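PDB 5UPR: triosephosphate isomerase from Toxoplasma gondii, which probably interconverts D-glyceraldehyde 3-phosphate and dihydroxyacetone phosphate, a step of glycolysis and gluconeogenesis, as a homodimeric TIM barrel. Local coordinates for residues R9-G14 with D43-P48; L136-T141 with I174-E179; E197-I202 with V220-S225. All blocks are in the same frame, centred on the assembly; numbering follows the deposited sequence.

Interaction 1: R9-G14 with D43-P48; sequences RGFVGG and DVVVAP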
loop_
_atom_site.group_PDB
_atom_site.type_symbol
_atom_site.label_atom_id
_atom_site.label_comp_id
_atom_site.label_asym_id
_atom_site.label_seq_id
_atom_site.Cartn_x
_atom_site.Cartn_y
_atom_site.Cartn_z
ATOM N N ARG A 9 -12.215 -26.376 -8.133
ATOM C CA ARG A 9 -12.053 -26.431 -6.695
ATOM C C ARG A 9 -12.670 -25.164 -6.053
ATOM O O ARG A 9 -12.462 -24.028 -6.526
ATOM C CB ARG A 9 -10.574 -26.509 -6.454
ATOM C CG ARG A 9 -10.192 -26.766 -5.063
ATOM C CD ARG A 9 -8.726 -27.274 -5.084
ATOM N NE ARG A 9 -8.121 -27.222 -3.744
ATOM C CZ ARG A 9 -8.232 -28.165 -2.829
ATOM N NH1 ARG A 9 -8.842 -29.328 -3.115
ATOM N NH2 ARG A 9 -7.674 -27.988 -1.646
ATOM N N GLY A 10 -13.429 -25.358 -4.987
ATOM C CA GLY A 10 -14.032 -24.255 -4.222
ATOM C C GLY A 10 -12.966 -23.307 -3.695
ATOM O O GLY A 10 -11.799 -23.718 -3.470
ATOM N N PHE A 11 -13.341 -22.024 -3.554
ATOM C CA PHE A 11 -12.393 -21.001 -3.148
ATOM C C PHE A 11 -13.035 -20.045 -2.197
ATOM O O PHE A 11 -14.091 -19.492 -2.509
ATOM C CB PHE A 11 -11.911 -20.277 -4.432
ATOM C CG PHE A 11 -10.806 -19.317 -4.218
ATOM C CD1 PHE A 11 -11.038 -18.045 -3.682
ATOM C CD2 PHE A 11 -9.479 -19.668 -4.517
ATOM C CE1 PHE A 11 -10.003 -17.133 -3.518
ATOM C CE2 PHE A 11 -8.452 -18.764 -4.341
ATOM C CZ PHE A 11 -8.717 -17.502 -3.855
ATOM N N VAL A 12 -12.400 -19.792 -1.060
ATOM C CA VAL A 12 -12.905 -18.771 -0.128
ATOM C C VAL A 12 -11.758 -17.812 0.208
ATOM O O VAL A 12 -10.744 -18.241 0.773
ATOM C CB VAL A 12 -13.545 -19.386 1.111
ATOM C CG1 VAL A 12 -13.943 -18.344 2.127
ATOM C CG2 VAL A 12 -14.737 -20.250 0.694
ATOM N N GLY A 13 -11.921 -16.513 -0.148
ATOM C CA GLY A 13 -10.983 -15.478 0.232
ATOM C C GLY A 13 -11.514 -14.672 1.381
ATOM O O GLY A 13 -12.724 -14.463 1.512
ATOM N N GLY A 14 -10.618 -14.241 2.257
ATOM C CA GLY A 14 -10.971 -13.376 3.396
ATOM C C GLY A 14 -10.212 -12.067 3.256
ATOM O O GLY A 14 -9.011 -12.051 3.410
ATOM N N ASP A 43 -9.722 -24.170 -1.493
ATOM C CA ASP A 43 -8.583 -23.240 -1.397
ATOM C C ASP A 43 -9.048 -22.064 -0.521
ATOM O O ASP A 43 -10.061 -21.408 -0.802
ATOM C CB ASP A 43 -8.250 -22.709 -2.792
ATOM C CG ASP A 43 -7.733 -23.781 -3.728
ATOM O OD1 ASP A 43 -7.109 -24.734 -3.237
ATOM O OD2 ASP A 43 -7.982 -23.721 -4.947
ATOM N N VAL A 44 -8.353 -21.824 0.569
ATOM C CA VAL A 44 -8.618 -20.717 1.439
ATOM C C VAL A 44 -7.471 -19.687 1.302
ATOM O O VAL A 44 -6.316 -20.029 1.438
ATOM C CB VAL A 44 -8.807 -21.152 2.881
ATOM C CG1 VAL A 44 -8.994 -19.958 3.806
ATOM C CG2 VAL A 44 -10.001 -22.116 2.990
ATOM N N VAL A 45 -7.843 -18.412 1.075
ATOM C CA VAL A 45 -6.818 -17.349 1.022
ATOM C C VAL A 45 -7.221 -16.221 1.977
ATOM O O VAL A 45 -8.391 -15.823 1.973
ATOM C CB VAL A 45 -6.667 -16.836 -0.428
ATOM C CG1 VAL A 45 -5.719 -15.637 -0.510
ATOM C CG2 VAL A 45 -6.197 -17.951 -1.356
ATOM N N VAL A 46 -6.290 -15.728 2.784
ATOM C CA VAL A 46 -6.540 -14.575 3.657
ATOM C C VAL A 46 -5.629 -13.399 3.269
ATOM O O VAL A 46 -4.443 -13.610 2.950
ATOM C CB VAL A 46 -6.448 -14.914 5.141
ATOM C CG1 VAL A 46 -7.471 -15.999 5.479
ATOM C CG2 VAL A 46 -5.104 -15.432 5.514
ATOM N N ALA A 47 -6.210 -12.201 3.237
ATOM C CA ALA A 47 -5.537 -11.009 2.881
ATOM C C ALA A 47 -5.469 -9.991 4.078
ATOM O O ALA A 47 -6.330 -9.098 4.201
ATOM C CB ALA A 47 -6.205 -10.370 1.675
ATOM N N PRO A 48 -4.443 -10.120 4.928
ATOM C CA PRO A 48 -4.182 -9.151 5.986
ATOM C C PRO A 48 -3.646 -7.844 5.431
ATOM O O PRO A 48 -3.151 -7.828 4.280
ATOM C CB PRO A 48 -3.038 -9.823 6.784
ATOM C CG PRO A 48 -2.894 -11.185 6.309
ATOM C CD PRO A 48 -3.385 -11.149 4.891
#
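Arg9, near the start of strand 10-15, and Asp43, near the start of the neighbouring parallel strand 42-47, are joined by a salt bridge, NE of Arg9 lying 2.7 Å from OD1 of Asp43. The arginine chain is extended from CG to NE, with CG anti to the backbone N (chi1 -172°), which carries the guanidinium across the start of strand 42-47. OD1 sits at the guanidinium edge, almost in its plane, but NE meets the carboxylate from above, 47° out of its plane. The other carboxylate oxygen, OD2, pairs with Arg219, and NH2 of Arg9 donates to the carbonyl of Glu40.

Phe11 points to the same side of the sheet as Asp43 and Val45, into the barrel. Its CG is likewise anti to the backbone N, and the ring leans along the second strand: CD2 comes 3.7 Å from CB of Asp43, and CZ 3.6 Å from CG2 of Val45. The edge-to-face partner of this ring is Trp97. Val12, Val44 and Val46 face outward, where helix 253-260 packs on them.

Beneath the side chains runs a regular parallel ladder. Asp43 O accepts from Val12 N at 2.9 Å, and Gly14 N reaches Val45 O at 2.7 Å. Ala47 N closes the ladder on Gly14 O at 2.8 Å. The strands belong to the beta-alpha-beta unit formed with helix 22-34.

Chemically, one end of the pair is tied by charge and the remainder by backbone bonds and apolar contact; with Arg9 and Arg219 both at its carboxylate, Asp43 is probably kept ionised.

Interaction 2: L136-T141 with I174-E179; sequences LCIGET and IVIAYE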
loop_
_atom_site.group_PDB
_atom_site.type_symbol
_atom_site.label_atom_id
_atom_site.label_comp_id
_atom_site.label_asym_id
_atom_site.label_seq_id
_atom_site.Cartn_x
_atom_site.Cartn_y
_atom_site.Cartn_z
ATOM N N LEU A 136 -9.177 -11.106 -9.040
ATOM C CA LEU A 136 -9.596 -9.938 -9.792
ATOM C C LEU A 136 -11.045 -9.555 -9.480
ATOM O O LEU A 136 -11.951 -10.331 -9.806
ATOM C CB LEU A 136 -9.449 -10.203 -11.300
ATOM C CG LEU A 136 -10.118 -9.225 -12.283
ATOM C CD1 LEU A 136 -9.490 -7.829 -12.095
ATOM C CD2 LEU A 136 -9.940 -9.692 -13.704
ATOM N N CYS A 137 -11.247 -8.370 -8.902
ATOM C CA CYS A 137 -12.566 -7.898 -8.490
ATOM C C CYS A 137 -13.255 -7.084 -9.596
ATOM O O CYS A 137 -12.655 -6.228 -10.213
ATOM C CB CYS A 137 -12.469 -7.059 -7.186
ATOM S SG CYS A 137 -11.719 -7.919 -5.791
ATOM N N ILE A 138 -14.514 -7.374 -9.835
ATOM C CA ILE A 138 -15.374 -6.607 -10.796
ATOM C C ILE A 138 -16.745 -6.462 -10.164
ATOM O O ILE A 138 -17.069 -7.171 -9.223
ATOM C CB ILE A 138 -15.524 -7.355 -12.176
ATOM C CG1 ILE A 138 -16.149 -8.725 -12.039
ATOM C CG2 ILE A 138 -14.209 -7.525 -12.875
ATOM C CD1 ILE A 138 -16.383 -9.477 -13.305
ATOM N N GLY A 139 -17.575 -5.580 -10.688
ATOM C CA GLY A 139 -18.911 -5.402 -10.142
ATOM C C GLY A 139 -19.548 -4.100 -10.576
ATOM O O GLY A 139 -18.849 -3.159 -10.812
ATOM N N GLU A 140 -20.875 -4.094 -10.680
ATOM C CA GLU A 140 -21.630 -2.954 -11.123
ATOM C C GLU A 140 -22.243 -2.173 -9.943
ATOM O O GLU A 140 -22.399 -2.710 -8.836
ATOM C CB GLU A 140 -22.749 -3.417 -12.094
ATOM C CG GLU A 140 -24.096 -3.876 -11.495
ATOM C CD GLU A 140 -24.012 -5.201 -10.728
ATOM O OE1 GLU A 140 -22.941 -5.837 -10.656
ATOM O OE2 GLU A 140 -25.081 -5.598 -10.191
ATOM N N THR A 141 -22.624 -0.919 -10.225
ATOM C CA THR A 141 -23.244 -0.059 -9.254
ATOM C C THR A 141 -24.745 -0.352 -9.214
ATOM O O THR A 141 -25.312 -1.023 -10.095
ATOM C CB THR A 141 -23.068 1.429 -9.638
ATOM O OG1 THR A 141 -23.755 1.680 -10.885
ATOM C CG2 THR A 141 -21.559 1.863 -9.779
ATOM N N ILE A 174 -5.804 -16.638 -12.476
ATOM C CA ILE A 174 -6.857 -15.685 -12.107
ATOM C C ILE A 174 -8.083 -16.391 -11.511
ATOM O O ILE A 174 -8.478 -17.429 -11.981
ATOM C CB ILE A 174 -7.296 -14.860 -13.324
ATOM C CG1 ILE A 174 -6.166 -13.858 -13.689
ATOM C CG2 ILE A 174 -8.588 -14.116 -13.114
ATOM C CD1 ILE A 174 -6.424 -13.110 -14.945
ATOM N N VAL A 175 -8.598 -15.809 -10.422
ATOM C CA VAL A 175 -9.909 -16.074 -9.824
ATOM C C VAL A 175 -10.672 -14.768 -9.941
ATOM O O VAL A 175 -10.142 -13.719 -9.636
ATOM C CB VAL A 175 -9.758 -16.466 -8.356
ATOM C CG1 VAL A 175 -11.099 -16.399 -7.613
ATOM C CG2 VAL A 175 -9.153 -17.878 -8.249
ATOM N N ILE A 176 -11.892 -14.790 -10.435
ATOM C CA ILE A 176 -12.692 -13.576 -10.597
ATOM C C ILE A 176 -13.637 -13.457 -9.380
ATOM O O ILE A 176 -14.348 -14.429 -9.034
ATOM C CB ILE A 176 -13.531 -13.647 -11.883
ATOM C CG1 ILE A 176 -12.580 -13.627 -13.086
ATOM C CG2 ILE A 176 -14.528 -12.430 -11.965
ATOM C CD1 ILE A 176 -13.252 -13.658 -14.430
ATOM N N ALA A 177 -13.620 -12.305 -8.716
ATOM C CA ALA A 177 -14.534 -12.038 -7.617
ATOM C C ALA A 177 -15.594 -11.059 -8.100
ATOM O O ALA A 177 -15.277 -9.935 -8.456
ATOM C CB ALA A 177 -13.819 -11.467 -6.413
ATOM N N TYR A 178 -16.832 -11.531 -8.146
ATOM C CA TYR A 178 -17.947 -10.704 -8.571
ATOM C C TYR A 178 -18.512 -10.133 -7.295
ATOM O O TYR A 178 -19.092 -10.897 -6.492
ATOM C CB TYR A 178 -19.004 -11.498 -9.345
ATOM C CG TYR A 178 -20.268 -10.690 -9.519
ATOM C CD1 TYR A 178 -20.232 -9.465 -10.135
ATOM C CD2 TYR A 178 -21.484 -11.136 -9.020
ATOM C CE1 TYR A 178 -21.369 -8.662 -10.206
ATOM C CE2 TYR A 178 -22.630 -10.349 -9.095
ATOM C CZ TYR A 178 -22.569 -9.105 -9.699
ATOM O OH TYR A 178 -23.657 -8.285 -9.797
ATOM N N GLU A 179 -18.334 -8.814 -7.085
ATOM C CA GLU A 179 -18.895 -8.138 -5.931
ATOM C C GLU A 179 -19.722 -6.956 -6.392
ATOM O O GLU A 179 -19.147 -5.940 -6.692
ATOM C CB GLU A 179 -17.855 -7.639 -4.900
ATOM C CG GLU A 179 -16.839 -8.661 -4.476
ATOM C CD GLU A 179 -16.029 -8.161 -3.221
ATOM O OE1 GLU A 179 -16.319 -8.648 -2.118
ATOM O OE2 GLU A 179 -15.105 -7.273 -3.292
HETATM O O HOH W 1 -16.673 -5.105 -7.017
#
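Tyr178 OH donates to Glu140 OE1 at 2.7 Å, using the syn lone pair of that oxygen. The carboxylate lies at the ring edge and nearly in its plane, the two flat groups being only 5° apart. CG of Glu140 stands between the backbone N and the carbonyl carbon (chi1 86°), and a second bend at chi2 swings the acid toward the tyrosine. Arg145 completes the cluster: its NE forms a salt bridge with Glu140 OE2 and its NH2 bonds to Tyr178 OH, while Trp182 NE1 also donates to OE2.

The backbone ladder is the next layer. Ala177 N donates to Leu136 O at 2.8 Å, and Ile138 O receives Glu179 N at 3.0 Å, carrying the parallel pairing one residue past the end of strand 174-178. A water donates to Glu179 O at 2.6 Å and makes a weak bond to Ile138 O, bridging the two carbonyls where the chains leave the sheet. There Gly139 adopts a backbone shape suited to glycine (phi 163°), and its CA approaches Glu179 O at 3.5 Å.

Packing divides between the faces of the sheet. Ile138 CD1 meets Ile176 CG2 at 3.7 Å on the outer side, under Ile202 of helix 192-209. On the inner side Cys137 SG touches Ala177 CB at 4.2 Å, and Leu244 lies against both.

Two adjacent strand ends of the barrel are thus joined by charge-assisted bonds as well as by the ladder. Arg145 probably stabilises the Glu140 carboxylate and polarises the Tyr178 hydroxyl. This buried network also ties Tyr178 to Trp182, in the segment after strand 174-178 that forms the mobile active-site lid in triosephosphate isomerases.

Interaction 3: E197-I202 with V220-S225; sequences ETHRDI and VIYGGS. With SO4 (sulfate ion), chain E.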
loop_
_atom_site.group_PDB
_atom_site.type_symbol
_atom_site.label_atom_id
_atom_site.label_comp_id
_atom_site.label_asym_id
_atom_site.label_seq_id
_atom_site.Cartn_x
_atom_site.Cartn_y
_atom_site.Cartn_z
ATOM N N GLU A 197 -27.046 -16.206 -12.042
ATOM C CA GLU A 197 -27.251 -15.609 -13.370
ATOM C C GLU A 197 -26.003 -14.788 -13.825
ATOM O O GLU A 197 -25.501 -14.917 -14.961
ATOM C CB GLU A 197 -28.480 -14.703 -13.380
ATOM C CG GLU A 197 -28.894 -14.336 -14.809
ATOM C CD GLU A 197 -29.973 -13.261 -14.947
ATOM O OE1 GLU A 197 -29.884 -12.146 -14.402
ATOM O OE2 GLU A 197 -30.944 -13.522 -15.645
ATOM N N THR A 198 -25.536 -13.932 -12.924
ATOM C CA THR A 198 -24.448 -13.026 -13.284
ATOM C C THR A 198 -23.137 -13.796 -13.409
ATOM O O THR A 198 -22.320 -13.479 -14.275
ATOM C CB THR A 198 -24.266 -11.908 -12.258
ATOM O OG1 THR A 198 -25.498 -11.263 -12.016
ATOM C CG2 THR A 198 -23.277 -10.865 -12.769
ATOM N N HIS A 199 -22.922 -14.785 -12.544
ATOM C CA HIS A 199 -21.720 -15.579 -12.640
ATOM C C HIS A 199 -21.696 -16.356 -13.982
ATOM O O HIS A 199 -20.654 -16.490 -14.599
ATOM C CB HIS A 199 -21.575 -16.565 -11.526
ATOM C CG HIS A 199 -21.084 -15.986 -10.234
ATOM N ND1 HIS A 199 -20.157 -16.627 -9.463
ATOM C CD2 HIS A 199 -21.421 -14.860 -9.565
ATOM C CE1 HIS A 199 -19.914 -15.913 -8.376
ATOM N NE2 HIS A 199 -20.691 -14.850 -8.392
ATOM N N ARG A 200 -22.824 -16.838 -14.423
ATOM C CA ARG A 200 -22.904 -17.504 -15.721
ATOM C C ARG A 200 -22.621 -16.530 -16.889
ATOM O O ARG A 200 -21.994 -16.922 -17.829
ATOM C CB ARG A 200 -24.246 -18.217 -15.872
ATOM C CG ARG A 200 -24.421 -19.051 -17.158
ATOM C CD ARG A 200 -23.263 -19.980 -17.367
ATOM N NE ARG A 200 -23.741 -21.307 -17.734
ATOM C CZ ARG A 200 -23.153 -22.453 -17.367
ATOM N NH1 ARG A 200 -21.988 -22.486 -16.660
ATOM N NH2 ARG A 200 -23.703 -23.628 -17.734
ATOM N N ASP A 201 -23.080 -15.273 -16.817
ATOM C CA ASP A 201 -22.721 -14.251 -17.762
ATOM C C ASP A 201 -21.205 -13.998 -17.785
ATOM O O ASP A 201 -20.647 -13.809 -18.834
ATOM C CB ASP A 201 -23.388 -12.908 -17.430
ATOM C CG ASP A 201 -24.882 -12.861 -17.705
ATOM O OD1 ASP A 201 -25.396 -13.712 -18.479
ATOM O OD2 ASP A 201 -25.485 -11.883 -17.198
ATOM N N ILE A 202 -20.576 -13.969 -16.629
ATOM C CA ILE A 202 -19.154 -13.789 -16.518
ATOM C C ILE A 202 -18.437 -14.980 -17.176
ATOM O O ILE A 202 -17.475 -14.777 -17.943
ATOM C CB ILE A 202 -18.709 -13.609 -15.045
ATOM C CG1 ILE A 202 -19.190 -12.265 -14.526
ATOM C CG2 ILE A 202 -17.173 -13.797 -14.915
ATOM C CD1 ILE A 202 -19.192 -12.230 -13.040
ATOM N N VAL A 220 -15.093 -18.392 -10.294
ATOM C CA VAL A 220 -15.836 -17.117 -10.156
ATOM C C VAL A 220 -16.502 -17.143 -8.782
ATOM O O VAL A 220 -17.451 -17.950 -8.539
ATOM C CB VAL A 220 -16.855 -16.888 -11.247
ATOM C CG1 VAL A 220 -17.416 -15.472 -11.172
ATOM C CG2 VAL A 220 -16.232 -17.092 -12.604
ATOM N N ILE A 221 -16.009 -16.275 -7.875
ATOM C CA ILE A 221 -16.479 -16.244 -6.496
ATOM C C ILE A 221 -17.353 -14.995 -6.223
ATOM O O ILE A 221 -17.188 -13.947 -6.869
ATOM C CB ILE A 221 -15.341 -16.346 -5.485
ATOM C CG1 ILE A 221 -14.401 -15.130 -5.574
ATOM C CG2 ILE A 221 -14.570 -17.633 -5.709
ATOM C CD1 ILE A 221 -13.198 -15.204 -4.645
ATOM N N TYR A 222 -18.307 -15.121 -5.302
ATOM C CA TYR A 222 -19.257 -14.052 -5.013
ATOM C C TYR A 222 -18.808 -13.317 -3.727
ATOM O O TYR A 222 -18.430 -13.955 -2.707
ATOM C CB TYR A 222 -20.755 -14.605 -4.857
ATOM C CG TYR A 222 -21.636 -13.508 -4.328
ATOM C CD1 TYR A 222 -22.193 -12.547 -5.197
ATOM C CD2 TYR A 222 -21.846 -13.349 -2.959
ATOM C CE1 TYR A 222 -22.920 -11.449 -4.674
ATOM C CE2 TYR A 222 -22.549 -12.269 -2.442
ATOM C CZ TYR A 222 -23.076 -11.327 -3.285
ATOM O OH TYR A 222 -23.768 -10.262 -2.752
ATOM N N GLY A 223 -18.905 -11.977 -3.735
ATOM C CA GLY A 223 -18.737 -11.226 -2.482
ATOM C C GLY A 223 -19.740 -10.108 -2.392
ATOM O O GLY A 223 -20.318 -9.705 -3.424
ATOM N N GLY A 224 -19.949 -9.602 -1.178
ATOM C CA GLY A 224 -20.911 -8.553 -0.917
ATOM C C GLY A 224 -21.917 -9.060 0.114
ATOM O O GLY A 224 -22.910 -9.698 -0.212
ATOM N N SER A 225 -21.614 -8.759 1.394
ATOM C CA SER A 225 -22.458 -9.136 2.479
ATOM C C SER A 225 -22.632 -10.665 2.600
ATOM O O SER A 225 -23.745 -11.164 2.881
ATOM C CB SER A 225 -23.819 -8.414 2.398
ATOM O OG SER A 225 -23.643 -7.012 2.558
HETATM S S SO4 E . -19.079 -7.340 3.498
HETATM O O1 SO4 E . -18.130 -6.648 4.342
HETATM O O2 SO4 E . -19.886 -8.350 4.189
HETATM O O3 SO4 E . -18.211 -8.072 2.558
HETATM O O4 SO4 E . -19.913 -6.514 2.599
#
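His199 stands across from Val220 with CA atoms 6.6 Å apart, where helix 192-209 runs back along the outside of strand 220-222. The short axes approach to 9.4 Å at 154°, the near-antiparallel course expected of the helical part of a beta-alpha-beta crossover.

CG of His199, anti to its carbonyl carbon (chi1 -79°), directs the ring at the strand. CG1 of Val220 covers one ring face in a CH-pi contact, 3.8 Å from the centroid and offset toward the rim. NE2 meets Tyr222 CB at 3.5 Å, and ND1 is hydrogen-bonded to the carbonyl of Asp239. One turn on, Ile202 CG2 adds apolar contact with Val220 CG1 at 4.1 Å.

Further along segment 220-225, Tyr222 OH donates to Gly224 O at 2.7 Å, on an in-plane lone pair. Ser225 N, just after, bonds to sulfate O4 at 3.1 Å; Gly185 N and Gly247 N also bond to the sulfate, consistent with the phosphate site of the family.

NE2 of His199 is buried with no partner in the model. With ND1 donating to Asp239, the ring is therefore probably neutral, and it joins helix to strand by packing.

Interactions 2 and 3 are neighbours in the barrel, their centres 8 Å apart. Strands 174-178 and 220-222 are probably hydrogen-bonded, with Ile221 N 2.7 Å from Ile176 O and Tyr178 N 2.8 Å from Ile221 O. Helix 192-209 closes over this pair, Thr198 CG2 lying 3.6 Å from Tyr178 CZ. Interaction 1 is 14 Å from interaction 2 and 16 Å from interaction 3, centre to centre, yet reaches both through the barrel core: Phe11 CD1 packs at 3.7 Å on Ile221 CD1, and Phe11 CE2 at 4.1 Å on Val175 CG2. Interactions 2 and 3 converge on the sulfate, which Ser225 binds and the Glu179 side chain approaches to about 5 Å between nearest atoms.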